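Local coordinates for thiazoline oxidase/subtilisin-like protease (Prochloron didemni, PDB 4H6X), which is a subtilisin-like maturation protease of patellamide biosynthesis that probably cleaves precursor peptides and joins the released ends by transamidation, at residues A110-S115 with T273-P278; A159-L164 with V189-K194; L224-A229 with I250-E255. All coordinates share one frame; numbering follows the deposited sequence.

Contacts 1 and 3 adjoin in the interior, their centres about 11 Å apart, and Ala276 joins them: its CB packs 3.4 Å from Gly227 O and equally close to Pro253 O. Contact 1 pairs two helices and includes Ser274, which fits the nucleophile of a subtilase Ser-His-Asp triad; contact 3 is the strand pair at one border of the large parallel sheet, beneath the helix whose first turn carries Ser274. Contact 2, two helices packed against each other, lies further out, its centre about 21 Å from that of contact 1 and 23 Å from that of contact 3. Its nearest atoms are about 13 Å from contact 1 and 8 Å from contact 3, so it touches neither.

Contact 1 of 3, residues A110-S115 with T273-P278; sequences ACHVTS and TSMAAP
Met275 lays its sulfur against the imidazole of His112, coming in obliquely: SD is 3.9 Å from the ring centroid and 42° off the ring normal. The ring atoms it meets are on the ND1 and CE1 side, with Met275 SD 3.3 Å from His112 ND1. Two features bring the groups together. CG of His112 stands anti to its backbone N (chi1 -155°) on a CB that already points at the other helix, while the methionine chain bends at both chi2 and chi3, so the two side chains cross at roughly a right angle. The far ring nitrogen, NE2, is taken by the carbonyl of Val268, which fixes how the ring is turned. An alanine in place of His112 would probably leave the sulfur of Met275 beside a gap and the Val268 carbonyl without its N-H partner.

The next residue, Val113, meets Pro278, about a turn on from Met275, its CG2 3.8 Å from the proline CG. The same methyl lies 3.7 Å from Ser274 O, so it sits between the first turn of helix 273-293 and the proline that kinks it. Behind His112, the hydroxyl of Ser115 donates to His112 O, OG to O 2.8 Å, and accepts from the N-H of Ala260.

Ser274 itself turns its OG to NE2 of His109, a hydrogen bond consistent with the subtilase catalytic pair, the serine lying in the family's Gly-Thr-Ser-Met-Ala sequence. The segment axes approach to 9.3 Å at 32°. Val113 and Pro278 both touch His172 of strand 170-173, and helix 273-293 rests Ala276 and Ala277 on Val226 of strand 224-229, Ala276 also on Ala228.

Contact 2 of 3, residues A159-L164 with V189-K194; sequences AIDLAL and VQAIKK
The carboxylate of Asp161 is the flat side-chain group that reaches across, and its two faces have different company, both at OD1. Over one face stands a water, well out of the carboxylate plane, donating to Asp161 OD1 at 2.7 Å; below the other face lies the methyl of Ala191, its CB 4.3 Å from that oxygen. The water in turn accepts from the ammonium of Lys194, 2.8 Å from NZ. Asp161 OD1 and Lys194 NZ are themselves 5.1 Å apart, so the opposite charges are coupled through the water instead of meeting directly.

Lys194 gets there by running extended beyond CG, with CG anti to its backbone N (chi1 -178°). That course lays its aliphatic part across Leu164, whose CD1 is 3.8 Å from Lys194 CG. Deeper in, the side chains that meet are apolar. Ile160 uses both branches: CG2 rests 4.0 Å from Ala191 CB and also lies against Ala191 O, and CD1 meets Ile192 CD1 tip to tip at 3.8 Å. The small Ala191 is where the backbones come nearest each other.

The helices run nearly side by side in the same direction, at 19°, with segment axes 9.7 Å apart. Both belong to the central parallel beta/alpha layers: helix 154-165 connects strands 133-138 and 170-173, and helix 187-197 leads on to strand 201-205. Ile160 also reaches Leu188 and Cys195 of its partner helix, while underneath, helix 154-165 packs on Met137 of strand 133-138 and on Val36 and Ile38 of strand 34-39.

Contact 3 of 3, residues L224-A229 with I250-E255; sequences LAVGAA and ILAPGE
Ile250 sits between two residues of the neighbouring strand: its N donates to Ala225 O at 2.8 Å, and its carbonyl O accepts from Gly227 N, also at 2.8 Å. Ala252 repeats the scheme two residues on, giving its N-H to Gly227 O (N to O 3.0 Å) and taking that of Ala229, whose N comes within 2.6 Å of Ala252 O. The parallel ladder runs out at Ala229 O, which receives a nearly straight bond from Gly254 N, 174° at the hydrogen and on a carbonyl lone pair. A second, weak one comes from Glu255 N at 3.4 Å. The backbone groups of strand 224-229 that face the other way are also used: Val226 bonds to Ser204 and Thr206, and Ala228 N to Ser239 OG.

Side chains follow the pairing. Val226 and Ile250 lie side by side, CG2 to CG2 4.1 Å, under Met280 of helix 273-293. On the reverse face Leu251 folds its CD2 over the bare backbone of glycine, 3.4 Å from Gly227 C. At the turn, Gly254 brings its CA against Ala228 CB.

Strand 249-253 borders the seven-stranded parallel sheet with the order 2-3-1-4-5-6-7, the core of the subtilisin-like alpha/beta fold.

Contact 1 of 3, residues A110-S115 with T273-P278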
ATOM      1  N   ALA A 110       5.603   2.829  -6.876  1.00 25.54           N
ATOM      2  CA  ALA A 110       5.819   3.531  -5.625  1.00 25.23           C
ATOM      3  C   ALA A 110       4.980   4.803  -5.517  1.00 25.43           C
ATOM      4  O   ALA A 110       4.430   5.077  -4.458  1.00 23.61           O
ATOM      5  CB  ALA A 110       7.296   3.865  -5.449  1.00 24.73           C
ATOM      6  N   CYS A 111       4.890   5.584  -6.599  1.00 26.39           N
ATOM      7  CA  CYS A 111       4.078   6.817  -6.549  1.00 26.27           C
ATOM      8  C   CYS A 111       2.628   6.485  -6.288  1.00 24.65           C
ATOM      9  O   CYS A 111       1.966   7.153  -5.502  1.00 25.34           O
ATOM     10  CB  CYS A 111       4.141   7.622  -7.846  1.00 28.00           C
ATOM     11  SG  CYS A 111       5.718   8.424  -8.177  1.00 34.07           S
ATOM     12  N   HIS A 112       2.146   5.475  -7.000  1.00 23.75           N
ATOM     13  CA  HIS A 112       0.763   5.059  -6.930  1.00 25.30           C
ATOM     14  C   HIS A 112       0.443   4.527  -5.528  1.00 24.27           C
ATOM     15  O   HIS A 112      -0.486   5.005  -4.875  1.00 24.45           O
ATOM     16  CB  HIS A 112       0.485   3.978  -7.977  1.00 25.34           C
ATOM     17  CG  HIS A 112      -0.946   3.904  -8.394  1.00 29.76           C
ATOM     18  ND1 HIS A 112      -1.892   3.201  -7.683  1.00 29.45           N
ATOM     19  CD2 HIS A 112      -1.600   4.461  -9.447  1.00 31.42           C
ATOM     20  CE1 HIS A 112      -3.066   3.314  -8.282  1.00 32.15           C
ATOM     21  NE2 HIS A 112      -2.915   4.071  -9.357  1.00 32.46           N
ATOM     22  N   VAL A 113       1.209   3.529  -5.099  1.00 23.14           N
ATOM     23  CA  VAL A 113       1.024   2.889  -3.784  1.00 24.50           C
ATOM     24  C   VAL A 113       1.085   3.922  -2.661  1.00 23.58           C
ATOM     25  O   VAL A 113       0.215   3.950  -1.819  1.00 24.24           O
ATOM     26  CB  VAL A 113       2.064   1.754  -3.580  1.00 25.03           C
ATOM     27  CG1 VAL A 113       2.246   1.399  -2.106  1.00 27.12           C
ATOM     28  CG2 VAL A 113       1.631   0.536  -4.369  1.00 25.93           C
ATOM     29  N   THR A 114       2.084   4.800  -2.687  1.00 23.00           N
ATOM     30  CA  THR A 114       2.260   5.781  -1.617  1.00 24.01           C
ATOM     31  C   THR A 114       1.088   6.769  -1.563  1.00 25.06           C
ATOM     32  O   THR A 114       0.590   7.087  -0.478  1.00 24.87           O
ATOM     33  CB  THR A 114       3.613   6.509  -1.744  1.00 23.96           C
ATOM     34  OG1 THR A 114       4.672   5.535  -1.780  1.00 24.27           O
ATOM     35  CG2 THR A 114       3.839   7.445  -0.581  1.00 24.32           C
ATOM     36  N   SER A 115       0.646   7.233  -2.732  1.00 24.00           N
ATOM     37  CA  SER A 115      -0.514   8.135  -2.809  1.00 24.89           C
ATOM     38  C   SER A 115      -1.804   7.462  -2.312  1.00 24.85           C
ATOM     39  O   SER A 115      -2.644   8.106  -1.669  1.00 25.24           O
ATOM     40  CB  SER A 115      -0.684   8.687  -4.239  1.00 24.47           C
ATOM     41  OG  SER A 115      -1.153   7.680  -5.141  1.00 24.89           O
ATOM     42  N   THR A 273      -3.129  -7.032  -7.705  1.00 32.29           N
ATOM     43  CA  THR A 273      -3.130  -7.332  -6.268  1.00 32.91           C
ATOM     44  C   THR A 273      -2.289  -6.337  -5.492  1.00 35.12           C
ATOM     45  O   THR A 273      -2.583  -6.062  -4.336  1.00 33.38           O
ATOM     46  CB  THR A 273      -2.627  -8.749  -5.915  1.00 34.32           C
ATOM     47  OG1 THR A 273      -1.308  -8.958  -6.450  1.00 35.17           O
ATOM     48  CG2 THR A 273      -3.594  -9.812  -6.407  1.00 32.12           C
ATOM     49  N   SER A 274      -1.245  -5.800  -6.134  1.00 32.99           N
ATOM     50  CA  SER A 274      -0.408  -4.793  -5.495  1.00 31.31           C
ATOM     51  C   SER A 274      -1.060  -3.409  -5.485  1.00 30.10           C
ATOM     52  O   SER A 274      -0.517  -2.476  -4.899  1.00 30.03           O
ATOM     53  CB  SER A 274       0.995  -4.764  -6.113  1.00 31.41           C
ATOM     54  OG  SER A 274       0.997  -4.098  -7.350  1.00 30.06           O
ATOM     55  N   MET A 275      -2.229  -3.292  -6.122  1.00 30.29           N
ATOM     56  CA  MET A 275      -3.094  -2.110  -5.998  1.00 29.90           C
ATOM     57  C   MET A 275      -4.047  -2.287  -4.806  1.00 28.36           C
ATOM     58  O   MET A 275      -4.422  -1.323  -4.143  1.00 28.73           O
ATOM     59  CB  MET A 275      -3.902  -1.896  -7.284  1.00 34.09           C
ATOM     60  CG  MET A 275      -3.077  -1.573  -8.522  1.00 36.90           C
ATOM     61  SD  MET A 275      -2.157  -0.062  -8.235  1.00 46.50           S
ATOM     62  CE  MET A 275      -0.497  -0.716  -8.040  1.00 39.89           C
ATOM     63  N   ALA A 276      -4.422  -3.530  -4.534  1.00 26.23           N
ATOM     64  CA  ALA A 276      -5.290  -3.850  -3.399  1.00 25.25           C
ATOM     65  C   ALA A 276      -4.545  -3.827  -2.058  1.00 23.82           C
ATOM     66  O   ALA A 276      -5.106  -3.402  -1.063  1.00 25.37           O
ATOM     67  CB  ALA A 276      -5.966  -5.202  -3.614  1.00 23.89           C
ATOM     68  N   ALA A 277      -3.293  -4.287  -2.031  1.00 23.41           N
ATOM     69  CA  ALA A 277      -2.481  -4.283  -0.777  1.00 23.22           C
ATOM     70  C   ALA A 277      -2.382  -2.928  -0.067  1.00 23.11           C
ATOM     71  O   ALA A 277      -2.577  -2.875   1.138  1.00 24.71           O
ATOM     72  CB  ALA A 277      -1.083  -4.875  -1.019  1.00 21.69           C
ATOM     73  N   PRO A 278      -2.085  -1.825  -0.801  1.00 23.65           N
ATOM     74  CA  PRO A 278      -2.008  -0.544  -0.088  1.00 23.77           C
ATOM     75  C   PRO A 278      -3.324  -0.114   0.539  1.00 23.73           C
ATOM     76  O   PRO A 278      -3.306   0.593   1.550  1.00 24.28           O
ATOM     77  CB  PRO A 278      -1.590   0.478  -1.163  1.00 24.02           C
ATOM     78  CG  PRO A 278      -1.600  -0.233  -2.463  1.00 24.15           C
ATOM     79  CD  PRO A 278      -1.658  -1.712  -2.207  1.00 24.09           C
TER

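Contact 2 of 3, residues A159-L164 with V189-K194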
ATOM      1  N   ALA A 159      16.290  -4.845   4.024  1.00 21.38           N
ATOM      2  CA  ALA A 159      15.309  -3.751   4.045  1.00 21.00           C
ATOM      3  C   ALA A 159      14.343  -3.830   5.243  1.00 20.41           C
ATOM      4  O   ALA A 159      14.023  -2.814   5.865  1.00 20.11           O
ATOM      5  CB  ALA A 159      14.541  -3.712   2.735  1.00 20.09           C
ATOM      6  N   ILE A 160      13.862  -5.036   5.532  1.00 20.12           N
ATOM      7  CA  ILE A 160      12.928  -5.261   6.646  1.00 20.85           C
ATOM      8  C   ILE A 160      13.617  -4.952   7.989  1.00 22.08           C
ATOM      9  O   ILE A 160      13.038  -4.241   8.813  1.00 20.97           O
ATOM     10  CB  ILE A 160      12.302  -6.675   6.579  1.00 20.59           C
ATOM     11  CG1 ILE A 160      11.280  -6.727   5.435  1.00 21.92           C
ATOM     12  CG2 ILE A 160      11.618  -7.073   7.897  1.00 20.66           C
ATOM     13  CD1 ILE A 160      10.902  -8.141   5.007  1.00 22.24           C
ATOM     14  N   ASP A 161      14.858  -5.440   8.183  1.00 21.65           N
ATOM     15  CA  ASP A 161      15.604  -5.145   9.421  1.00 22.14           C
ATOM     16  C   ASP A 161      15.742  -3.653   9.577  1.00 21.71           C
ATOM     17  O   ASP A 161      15.603  -3.145  10.680  1.00 21.30           O
ATOM     18  CB  ASP A 161      17.014  -5.778   9.454  1.00 22.50           C
ATOM     19  CG  ASP A 161      16.980  -7.274   9.651  1.00 24.08           C
ATOM     20  OD1 ASP A 161      16.044  -7.762  10.321  1.00 25.16           O
ATOM     21  OD2 ASP A 161      17.876  -7.961   9.116  1.00 24.42           O
ATOM     22  N   LEU A 162      16.057  -2.947   8.479  1.00 21.09           N
ATOM     23  CA  LEU A 162      16.135  -1.489   8.542  1.00 20.92           C
ATOM     24  C   LEU A 162      14.772  -0.848   8.878  1.00 20.98           C
ATOM     25  O   LEU A 162      14.690   0.044   9.713  1.00 20.74           O
ATOM     26  CB  LEU A 162      16.697  -0.894   7.234  1.00 21.29           C
ATOM     27  CG  LEU A 162      16.894   0.637   7.220  1.00 21.10           C
ATOM     28  CD1 LEU A 162      17.748   1.121   8.399  1.00 21.38           C
ATOM     29  CD2 LEU A 162      17.508   1.059   5.888  1.00 20.11           C
ATOM     30  N   ALA A 163      13.720  -1.278   8.191  1.00 21.09           N
ATOM     31  CA  ALA A 163      12.364  -0.778   8.447  1.00 21.59           C
ATOM     32  C   ALA A 163      11.970  -0.921   9.926  1.00 22.22           C
ATOM     33  O   ALA A 163      11.373  -0.003  10.495  1.00 21.30           O
ATOM     34  CB  ALA A 163      11.362  -1.507   7.572  1.00 21.32           C
ATOM     35  N   LEU A 164      12.296  -2.070  10.526  1.00 22.45           N
ATOM     36  CA  LEU A 164      12.076  -2.276  11.958  1.00 24.95           C
ATOM     37  C   LEU A 164      12.796  -1.224  12.805  1.00 25.52           C
ATOM     38  O   LEU A 164      12.196  -0.599  13.684  1.00 26.09           O
ATOM     39  CB  LEU A 164      12.526  -3.678  12.380  1.00 24.34           C
ATOM     40  CG  LEU A 164      11.604  -4.814  11.960  1.00 26.77           C
ATOM     41  CD1 LEU A 164      12.253  -6.153  12.290  1.00 25.43           C
ATOM     42  CD2 LEU A 164      10.220  -4.676  12.605  1.00 25.91           C
ATOM     43  N   VAL A 189      12.667 -15.363   5.656  1.00 33.97           N
ATOM     44  CA  VAL A 189      11.756 -16.039   6.599  1.00 32.77           C
ATOM     45  C   VAL A 189      11.977 -15.560   8.039  1.00 32.42           C
ATOM     46  O   VAL A 189      11.021 -15.219   8.739  1.00 33.26           O
ATOM     47  CB  VAL A 189      11.875 -17.593   6.494  1.00 34.15           C
ATOM     48  CG1 VAL A 189      10.958 -18.297   7.489  1.00 33.28           C
ATOM     49  CG2 VAL A 189      11.551 -18.057   5.082  1.00 34.76           C
ATOM     50  N   GLN A 190      13.233 -15.496   8.476  1.00 33.72           N
ATOM     51  CA  GLN A 190      13.541 -15.043   9.843  1.00 35.06           C
ATOM     52  C   GLN A 190      13.218 -13.570  10.062  1.00 32.20           C
ATOM     53  O   GLN A 190      12.775 -13.202  11.135  1.00 30.75           O
ATOM     54  CB  GLN A 190      15.010 -15.283  10.210  1.00 37.63           C
ATOM     55  CG  GLN A 190      15.401 -16.748  10.307  1.00 46.88           C
ATOM     56  CD  GLN A 190      16.788 -16.939  10.899  1.00 52.84           C
ATOM     57  OE1 GLN A 190      17.143 -16.315  11.909  1.00 54.64           O
ATOM     58  NE2 GLN A 190      17.582 -17.808  10.274  1.00 55.70           N
ATOM     59  N   ALA A 191      13.480 -12.727   9.062  1.00 30.01           N
ATOM     60  CA  ALA A 191      13.149 -11.304   9.157  1.00 29.85           C
ATOM     61  C   ALA A 191      11.636 -11.098   9.278  1.00 29.14           C
ATOM     62  O   ALA A 191      11.182 -10.210   9.995  1.00 28.26           O
ATOM     63  CB  ALA A 191      13.688 -10.543   7.951  1.00 30.84           C
ATOM     64  N   ILE A 192      10.871 -11.914   8.555  1.00 31.08           N
ATOM     65  CA  ILE A 192       9.408 -11.837   8.603  1.00 33.16           C
ATOM     66  C   ILE A 192       8.936 -12.233  10.000  1.00 32.48           C
ATOM     67  O   ILE A 192       8.089 -11.558  10.578  1.00 32.90           O
ATOM     68  CB  ILE A 192       8.724 -12.747   7.552  1.00 34.35           C
ATOM     69  CG1 ILE A 192       9.126 -12.366   6.110  1.00 35.04           C
ATOM     70  CG2 ILE A 192       7.205 -12.698   7.710  1.00 33.79           C
ATOM     71  CD1 ILE A 192       8.553 -11.056   5.622  1.00 36.39           C
ATOM     72  N   LYS A 193       9.503 -13.314  10.542  1.00 34.01           N
ATOM     73  CA  LYS A 193       9.182 -13.749  11.909  1.00 35.33           C
ATOM     74  C   LYS A 193       9.521 -12.691  12.956  1.00 35.31           C
ATOM     75  O   LYS A 193       8.748 -12.478  13.890  1.00 36.83           O
ATOM     76  CB  LYS A 193       9.875 -15.069  12.260  1.00 38.76           C
ATOM     77  CG  LYS A 193       9.366 -15.668  13.560  1.00 39.36           C
ATOM     78  CD  LYS A 193      10.172 -16.885  13.984  1.00 42.64           C
ATOM     79  CE  LYS A 193       9.599 -17.509  15.251  1.00 43.78           C
ATOM     80  NZ  LYS A 193       9.652 -16.566  16.404  1.00 43.32           N
ATOM     81  N   LYS A 194      10.665 -12.025  12.796  1.00 31.35           N
ATOM     82  CA  LYS A 194      11.046 -10.949  13.714  1.00 31.18           C
ATOM     83  C   LYS A 194      10.016  -9.806  13.749  1.00 29.64           C
ATOM     84  O   LYS A 194       9.792  -9.203  14.803  1.00 29.56           O
ATOM     85  CB  LYS A 194      12.462 -10.421  13.396  1.00 32.00           C
ATOM     86  CG  LYS A 194      12.950  -9.327  14.343  1.00 35.39           C
ATOM     87  CD  LYS A 194      14.461  -9.114  14.282  1.00 36.25           C
ATOM     88  CE  LYS A 194      14.955  -8.256  15.446  1.00 37.46           C
ATOM     89  NZ  LYS A 194      16.418  -7.949  15.366  1.00 35.66           N
TER
HETATM   90  O   HOH W   1      16.344  -6.775  12.835  1.00 28.69           O

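Contact 3 of 3, residues L224-A229 with I250-E255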
ATOM      1  N   LEU A 224      -0.105 -10.191   6.499  1.00 33.82           N
ATOM      2  CA  LEU A 224      -1.387 -10.022   5.825  1.00 29.58           C
ATOM      3  C   LEU A 224      -1.178 -10.077   4.326  1.00 28.89           C
ATOM      4  O   LEU A 224      -0.589  -9.162   3.730  1.00 29.22           O
ATOM      5  CB  LEU A 224      -2.049  -8.700   6.253  1.00 29.42           C
ATOM      6  CG  LEU A 224      -3.497  -8.431   5.812  1.00 29.28           C
ATOM      7  CD1 LEU A 224      -4.438  -9.453   6.434  1.00 30.52           C
ATOM      8  CD2 LEU A 224      -3.923  -7.026   6.209  1.00 28.96           C
ATOM      9  N   ALA A 225      -1.639 -11.169   3.724  1.00 28.07           N
ATOM     10  CA  ALA A 225      -1.654 -11.313   2.279  1.00 28.65           C
ATOM     11  C   ALA A 225      -2.929 -10.668   1.702  1.00 28.61           C
ATOM     12  O   ALA A 225      -4.014 -10.804   2.271  1.00 28.27           O
ATOM     13  CB  ALA A 225      -1.562 -12.778   1.892  1.00 27.23           C
ATOM     14  N   VAL A 226      -2.794  -9.946   0.594  1.00 26.14           N
ATOM     15  CA  VAL A 226      -3.946  -9.234   0.037  1.00 27.71           C
ATOM     16  C   VAL A 226      -4.191  -9.614  -1.416  1.00 28.34           C
ATOM     17  O   VAL A 226      -3.288  -9.544  -2.247  1.00 30.88           O
ATOM     18  CB  VAL A 226      -3.827  -7.705   0.183  1.00 27.71           C
ATOM     19  CG1 VAL A 226      -5.102  -7.031  -0.318  1.00 27.70           C
ATOM     20  CG2 VAL A 226      -3.556  -7.323   1.637  1.00 27.02           C
ATOM     21  N   GLY A 227      -5.417 -10.042  -1.703  1.00 29.08           N
ATOM     22  CA  GLY A 227      -5.850 -10.325  -3.069  1.00 29.71           C
ATOM     23  C   GLY A 227      -6.661  -9.146  -3.585  1.00 31.65           C
ATOM     24  O   GLY A 227      -7.077  -8.282  -2.806  1.00 30.22           O
ATOM     25  N   ALA A 228      -6.888  -9.125  -4.897  1.00 32.54           N
ATOM     26  CA  ALA A 228      -7.617  -8.036  -5.556  1.00 33.93           C
ATOM     27  C   ALA A 228      -9.050  -8.421  -5.929  1.00 35.18           C
ATOM     28  O   ALA A 228      -9.287  -9.448  -6.580  1.00 33.56           O
ATOM     29  CB  ALA A 228      -6.859  -7.570  -6.791  1.00 35.50           C
ATOM     30  N   ALA A 229      -9.992  -7.588  -5.499  1.00 36.87           N
ATOM     31  CA  ALA A 229     -11.396  -7.693  -5.888  1.00 41.06           C
ATOM     32  C   ALA A 229     -11.693  -6.781  -7.073  1.00 43.67           C
ATOM     33  O   ALA A 229     -11.112  -5.697  -7.207  1.00 44.28           O
ATOM     34  CB  ALA A 229     -12.304  -7.327  -4.716  1.00 38.48           C
ATOM     35  N   ILE A 250      -6.680 -11.696   2.659  1.00 30.14           N
ATOM     36  CA  ILE A 250      -7.903 -10.920   2.613  1.00 30.28           C
ATOM     37  C   ILE A 250      -8.032 -10.309   1.206  1.00 32.46           C
ATOM     38  O   ILE A 250      -7.027  -9.997   0.551  1.00 29.74           O
ATOM     39  CB  ILE A 250      -7.947  -9.857   3.763  1.00 31.14           C
ATOM     40  CG1 ILE A 250      -9.374  -9.328   3.992  1.00 30.60           C
ATOM     41  CG2 ILE A 250      -6.968  -8.708   3.519  1.00 30.32           C
ATOM     42  CD1 ILE A 250      -9.574  -8.614   5.314  1.00 31.75           C
ATOM     43  N   LEU A 251      -9.270 -10.196   0.732  1.00 31.90           N
ATOM     44  CA  LEU A 251      -9.578  -9.566  -0.540  1.00 33.35           C
ATOM     45  C   LEU A 251      -9.918  -8.106  -0.318  1.00 32.35           C
ATOM     46  O   LEU A 251     -10.609  -7.769   0.643  1.00 31.23           O
ATOM     47  CB  LEU A 251     -10.784 -10.242  -1.193  1.00 37.48           C
ATOM     48  CG  LEU A 251     -10.648 -11.244  -2.336  1.00 41.25           C
ATOM     49  CD1 LEU A 251     -11.971 -11.268  -3.099  1.00 46.17           C
ATOM     50  CD2 LEU A 251      -9.521 -10.885  -3.289  1.00 42.08           C
ATOM     51  N   ALA A 252      -9.437  -7.241  -1.210  1.00 31.38           N
ATOM     52  CA  ALA A 252      -9.795  -5.827  -1.173  1.00 28.73           C
ATOM     53  C   ALA A 252      -9.907  -5.286  -2.613  1.00 29.83           C
ATOM     54  O   ALA A 252      -9.429  -5.936  -3.546  1.00 29.05           O
ATOM     55  CB  ALA A 252      -8.765  -5.057  -0.368  1.00 28.40           C
ATOM     56  N   PRO A 253     -10.569  -4.125  -2.808  1.00 30.33           N
ATOM     57  CA  PRO A 253     -10.606  -3.548  -4.158  1.00 31.36           C
ATOM     58  C   PRO A 253      -9.197  -3.446  -4.762  1.00 31.37           C
ATOM     59  O   PRO A 253      -8.306  -2.818  -4.171  1.00 30.15           O
ATOM     60  CB  PRO A 253     -11.167  -2.139  -3.925  1.00 30.85           C
ATOM     61  CG  PRO A 253     -11.956  -2.246  -2.661  1.00 29.64           C
ATOM     62  CD  PRO A 253     -11.206  -3.235  -1.816  1.00 30.59           C
ATOM     63  N   GLY A 254      -9.005  -4.085  -5.911  1.00 31.73           N
ATOM     64  CA  GLY A 254      -7.735  -4.019  -6.643  1.00 34.82           C
ATOM     65  C   GLY A 254      -7.875  -3.570  -8.091  1.00 35.54           C
ATOM     66  O   GLY A 254      -6.881  -3.465  -8.816  1.00 36.10           O
ATOM     67  N   GLU A 255      -9.107  -3.305  -8.517  1.00 36.29           N
ATOM     68  CA  GLU A 255      -9.365  -2.915  -9.893  1.00 37.11           C
ATOM     69  C   GLU A 255      -9.695  -1.426  -9.999  1.00 35.72           C
ATOM     70  O   GLU A 255     -10.543  -0.918  -9.272  1.00 35.70           O
ATOM     71  CB  GLU A 255     -10.490  -3.776 -10.477  1.00 40.67           C
ATOM     72  CG  GLU A 255     -10.801  -3.512 -11.941  1.00 44.95           C
ATOM     73  CD  GLU A 255     -11.777  -4.519 -12.530  1.00 51.08           C
ATOM     74  OE1 GLU A 255     -12.635  -5.043 -11.791  1.00 49.24           O
ATOM     75  OE2 GLU A 255     -11.686  -4.782 -13.749  1.00 56.27           O
TER